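Local coordinates for protein SPI-1 type 3 secretion system pilotin (Salmonella typhimurium, PDB 6XFJ) that acts as the pilot lipoprotein that the InvG secretin needs for its proper localization in the outer membrane during assembly of the type III secretion injectisome, at residues His37-Tyr40 with Met41-Lys44; Asn65-Ile68 with Tyr69-Leu72. All coordinates share one frame; numbering follows the deposited sequence.

Contact 1 of 2, residues His37-Tyr40 with Met41-Lys44; sequences HPQY and MRSK
Arg42 reaches back over Pro38 and Gln39 across a short, weakly bonded helical turn, residues 39-42, which links helix 25-36 to helix 44-59. Its side chain crosses that of Gln39 at about a right angle, and the guanidinium and amide planes stand 61° apart. Arg42 NE donates to Gln39 OE1 at 3.2 Å, arriving above the amide's carbonyl plane, while Arg42 NH2 makes a weak bond to the same oxygen at 3.4 Å. A bend at chi3 (-75°) folds the guanidinium back, laying one face over the backbone: Pro38 C sits 4.0 Å from the plane, over its centre, and Gln39 N lies closer to the rim. Beside Pro38, which points the same way, Arg42 NH1 comes 3.8 Å from Pro38 CB. The other end of the Gln39 amide looks forward: NE2 bonds to Asp46 in helix 44-59 and lies 3.5 Å from Ser43 CB. Ser43 is the N-cap of that helix, its OG bonded to the backbone N of Asp46. Tyr40 turns inward, its hydroxyl bonded to His76 and its ring packed among helices 25-36, 44-59 and 68-80. Along the backbone, Ser43 N donates to Gln39 O at 3.1 Å. Met41, bent at chi2 and chi3, curls back until its CE lies 3.6 Å from Pro38 CA.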
loop_
_atom_site.group_PDB
_atom_site.type_symbol
_atom_site.label_atom_id
_atom_site.label_comp_id
_atom_site.label_asym_id
_atom_site.label_seq_id
_atom_site.Cartn_x
_atom_site.Cartn_y
_atom_site.Cartn_z
ATOM N N HIS B 37 1.813 -13.865 -11.965
ATOM C CA HIS B 37 3.225 -14.329 -12.052
ATOM C C HIS B 37 3.358 -15.702 -11.412
ATOM O O HIS B 37 4.144 -15.852 -10.465
ATOM C CB HIS B 37 4.156 -13.293 -11.409
ATOM C CG HIS B 37 4.074 -11.941 -12.019
ATOM N ND1 HIS B 37 3.106 -10.998 -11.629
ATOM C CD2 HIS B 37 4.850 -11.337 -12.954
ATOM C CE1 HIS B 37 3.277 -9.887 -12.347
ATOM N NE2 HIS B 37 4.333 -10.070 -13.166
ATOM N N PRO B 38 2.752 -16.753 -11.999
ATOM C CA PRO B 38 2.714 -18.076 -11.382
ATOM C C PRO B 38 4.062 -18.799 -11.351
ATOM O O PRO B 38 4.174 -19.807 -10.662
ATOM C CB PRO B 38 1.730 -18.840 -12.274
ATOM C CG PRO B 38 1.777 -18.111 -13.600
ATOM C CD PRO B 38 1.961 -16.657 -13.216
ATOM N N GLN B 39 5.056 -18.311 -12.083
ATOM C CA GLN B 39 6.449 -18.851 -11.948
ATOM C C GLN B 39 6.911 -18.870 -10.483
ATOM O O GLN B 39 7.662 -19.768 -10.066
ATOM C CB GLN B 39 7.438 -18.079 -12.824
ATOM C CG GLN B 39 8.858 -18.609 -12.782
ATOM C CD GLN B 39 9.019 -20.083 -13.111
ATOM O OE1 GLN B 39 8.270 -20.679 -13.913
ATOM N NE2 GLN B 39 10.037 -20.673 -12.486
ATOM N N TYR B 40 6.501 -17.894 -9.699
ATOM C CA TYR B 40 6.900 -17.807 -8.280
ATOM C C TYR B 40 6.274 -18.903 -7.418
ATOM O O TYR B 40 6.781 -19.125 -6.310
ATOM C CB TYR B 40 6.670 -16.399 -7.750
ATOM C CG TYR B 40 7.527 -15.425 -8.501
ATOM C CD1 TYR B 40 8.906 -15.475 -8.361
ATOM C CD2 TYR B 40 6.990 -14.434 -9.300
ATOM C CE1 TYR B 40 9.712 -14.596 -9.059
ATOM C CE2 TYR B 40 7.793 -13.520 -9.969
ATOM C CZ TYR B 40 9.169 -13.619 -9.875
ATOM O OH TYR B 40 9.964 -12.729 -10.563
ATOM N N MET B 41 5.230 -19.578 -7.886
ATOM C CA MET B 41 4.676 -20.760 -7.190
ATOM C C MET B 41 5.319 -22.042 -7.735
ATOM O O MET B 41 5.226 -23.063 -7.060
ATOM C CB MET B 41 3.158 -20.812 -7.353
ATOM C CG MET B 41 2.446 -19.787 -6.491
ATOM S SD MET B 41 2.284 -18.172 -7.260
ATOM C CE MET B 41 0.864 -18.542 -8.299
ATOM N N ARG B 42 5.950 -22.000 -8.919
ATOM C CA ARG B 42 6.598 -23.172 -9.538
ATOM C C ARG B 42 8.029 -23.357 -9.033
ATOM O O ARG B 42 8.481 -24.520 -9.005
ATOM C CB ARG B 42 6.568 -23.024 -11.053
ATOM C CG ARG B 42 5.162 -23.151 -11.606
ATOM C CD ARG B 42 5.167 -23.425 -13.086
ATOM N NE ARG B 42 5.501 -22.245 -13.871
ATOM C CZ ARG B 42 4.629 -21.410 -14.449
ATOM N NH1 ARG B 42 3.320 -21.581 -14.326
ATOM N NH2 ARG B 42 5.084 -20.385 -15.147
ATOM N N SER B 43 8.715 -22.295 -8.622
ATOM C CA SER B 43 10.138 -22.368 -8.244
ATOM C C SER B 43 10.277 -21.730 -6.868
ATOM O O SER B 43 10.174 -20.467 -6.758
ATOM C CB SER B 43 10.960 -21.646 -9.249
ATOM O OG SER B 43 12.279 -21.556 -8.791
ATOM N N LYS B 44 10.582 -22.537 -5.855
ATOM C CA LYS B 44 10.999 -21.993 -4.546
ATOM C C LYS B 44 12.224 -21.078 -4.690
ATOM O O LYS B 44 12.278 -20.031 -3.998
ATOM C CB LYS B 44 11.461 -23.079 -3.560
#

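Contact 2 of 2, residues Asn65-Ile68 with Tyr69-Leu72; sequences NLSI and YQTL
Ser67 and Gln70 grip each other in both directions at the start of helix 68-80. Gln70 N donates to Ser67 OG at 3.0 Å with an N-H...O angle of 167°, and Ser67 N returns a bond to Gln70 OE1 at 2.8 Å, just as straight at 169° although it comes in well above the amide's carbonyl plane. The Gln70 chain, extended beyond CG, runs back along the N-cap and brings CD to 3.2 Å from Ser67 OG. Leu66 crosses it at about a right angle, with CD2 3.5 Å from Gln70 OE1.

The tightly packed side faces the protein core. There Ser67 O takes two bonds from Thr71, one from the backbone N and one from OG1 at 2.9 Å; chi1 of 55° sets the hydroxyl between its own N and carbonyl carbon, from where it reaches back one turn. Thr71 CG2 meets Leu66 CB at 3.6 Å. Ile68 and Leu72 lie side by side, Ile68 CG1 to Leu72 CD1 3.9 Å, in a buried strip where Ile68 packs on Phe54 and Leu72 on Phe33.

The looser side is that of Tyr69, which is partly exposed: of its side chain, CB is what comes near Ser67 OG, and the ring turns away from residues 65-68 to a hydroxyl bond with Glu36. Gln70 is shared between the cap and the dimer: its OE1, already taken by Ser67 N, also accepts from NE2 of Gln70 of the second subunit, and Ser67 OG bonds to Asn65 O of that subunit. The reciprocal serine and glutamine bonds make this a capping box at a helix N-terminus, here built into a dimer interface.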
loop_
_atom_site.group_PDB
_atom_site.type_symbol
_atom_site.label_atom_id
_atom_site.label_comp_id
_atom_site.label_asym_id
_atom_site.label_seq_id
_atom_site.Cartn_x
_atom_site.Cartn_y
_atom_site.Cartn_z
ATOM N N ASN B 65 6.515 5.367 -0.823
ATOM C CA ASN B 65 5.048 5.611 -0.963
ATOM C C ASN B 65 4.357 4.678 -1.965
ATOM O O ASN B 65 3.200 4.906 -2.272
ATOM C CB ASN B 65 4.846 7.074 -1.329
ATOM C CG ASN B 65 5.113 7.973 -0.143
ATOM O OD1 ASN B 65 4.923 7.553 1.014
ATOM N ND2 ASN B 65 5.537 9.169 -0.447
ATOM N N LEU B 66 5.019 3.623 -2.381
ATOM C CA LEU B 66 4.493 2.673 -3.366
ATOM C C LEU B 66 3.754 1.547 -2.701
ATOM O O LEU B 66 3.875 1.255 -1.521
ATOM C CB LEU B 66 5.643 2.096 -4.171
ATOM C CG LEU B 66 6.419 3.099 -4.984
ATOM C CD1 LEU B 66 7.423 2.341 -5.809
ATOM C CD2 LEU B 66 5.554 4.019 -5.805
ATOM N N SER B 67 2.794 0.996 -3.467
ATOM C CA SER B 67 1.958 -0.106 -2.962
ATOM C C SER B 67 2.687 -1.424 -2.932
ATOM O O SER B 67 3.742 -1.584 -3.583
ATOM C CB SER B 67 0.712 -0.220 -3.800
ATOM O OG SER B 67 1.038 -0.748 -5.067
ATOM N N ILE B 68 2.129 -2.447 -2.266
ATOM C CA ILE B 68 2.713 -3.807 -2.368
ATOM C C ILE B 68 2.700 -4.250 -3.821
ATOM O O ILE B 68 3.615 -4.932 -4.230
ATOM C CB ILE B 68 2.078 -4.784 -1.396
ATOM C CG1 ILE B 68 3.012 -5.978 -1.213
ATOM C CG2 ILE B 68 0.647 -5.167 -1.876
ATOM C CD1 ILE B 68 2.538 -6.926 -0.172
ATOM N N TYR B 69 1.639 -3.948 -4.599
ATOM C CA TYR B 69 1.628 -4.406 -5.991
ATOM C C TYR B 69 2.843 -3.805 -6.713
ATOM O O TYR B 69 3.544 -4.482 -7.446
ATOM C CB TYR B 69 0.300 -4.023 -6.672
ATOM C CG TYR B 69 0.256 -4.538 -8.085
ATOM C CD1 TYR B 69 -0.162 -5.832 -8.390
ATOM C CD2 TYR B 69 0.690 -3.745 -9.125
ATOM C CE1 TYR B 69 -0.087 -6.351 -9.658
ATOM C CE2 TYR B 69 0.699 -4.254 -10.427
ATOM C CZ TYR B 69 0.318 -5.559 -10.701
ATOM O OH TYR B 69 0.324 -6.031 -11.979
ATOM N N GLN B 70 3.000 -2.502 -6.574
ATOM C CA GLN B 70 4.052 -1.746 -7.308
ATOM C C GLN B 70 5.450 -2.220 -6.861
ATOM O O GLN B 70 6.324 -2.321 -7.690
ATOM C CB GLN B 70 3.928 -0.265 -7.012
ATOM C CG GLN B 70 2.661 0.313 -7.652
ATOM C CD GLN B 70 2.117 1.560 -7.009
ATOM O OE1 GLN B 70 2.687 2.102 -6.078
ATOM N NE2 GLN B 70 0.932 2.023 -7.465
ATOM N N THR B 71 5.595 -2.544 -5.579
ATOM C CA THR B 71 6.930 -2.975 -5.100
ATOM C C THR B 71 7.215 -4.426 -5.425
ATOM O O THR B 71 8.371 -4.749 -5.714
ATOM C CB THR B 71 7.089 -2.633 -3.641
ATOM O OG1 THR B 71 6.051 -3.188 -2.877
ATOM C CG2 THR B 71 7.151 -1.131 -3.446
ATOM N N LEU B 72 6.248 -5.317 -5.403
ATOM C CA LEU B 72 6.436 -6.688 -5.946
ATOM C C LEU B 72 6.824 -6.614 -7.422
ATOM O O LEU B 72 7.683 -7.324 -7.886
ATOM C CB LEU B 72 5.202 -7.551 -5.706
ATOM C CG LEU B 72 4.958 -8.017 -4.283
ATOM C CD1 LEU B 72 3.577 -8.563 -4.102
ATOM C CD2 LEU B 72 6.004 -9.074 -3.865
#

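Overall arrangement
The two contacts, both in the C-terminal, all-helical part of the pilotin, come in series along the chain, contact 1 closing before contact 2 opens, with helix 44-59 between them. Their centres lie about 19 Å apart, yet their nearest atoms are only about 5 Å from each other without touching. Contact 1 is a surface turn about 16 Å from the chain centre, joining helices 25-36 and 44-59; contact 2 sits about 5 Å from that centre and starts helix 68-80. That last helix connects them, since Tyr40 and His37 of contact 1 reach His76 farther along it. Both meet the second subunit, contact 2 far more extensively, which places the start of helix 68-80 within the pilotin dimer interface.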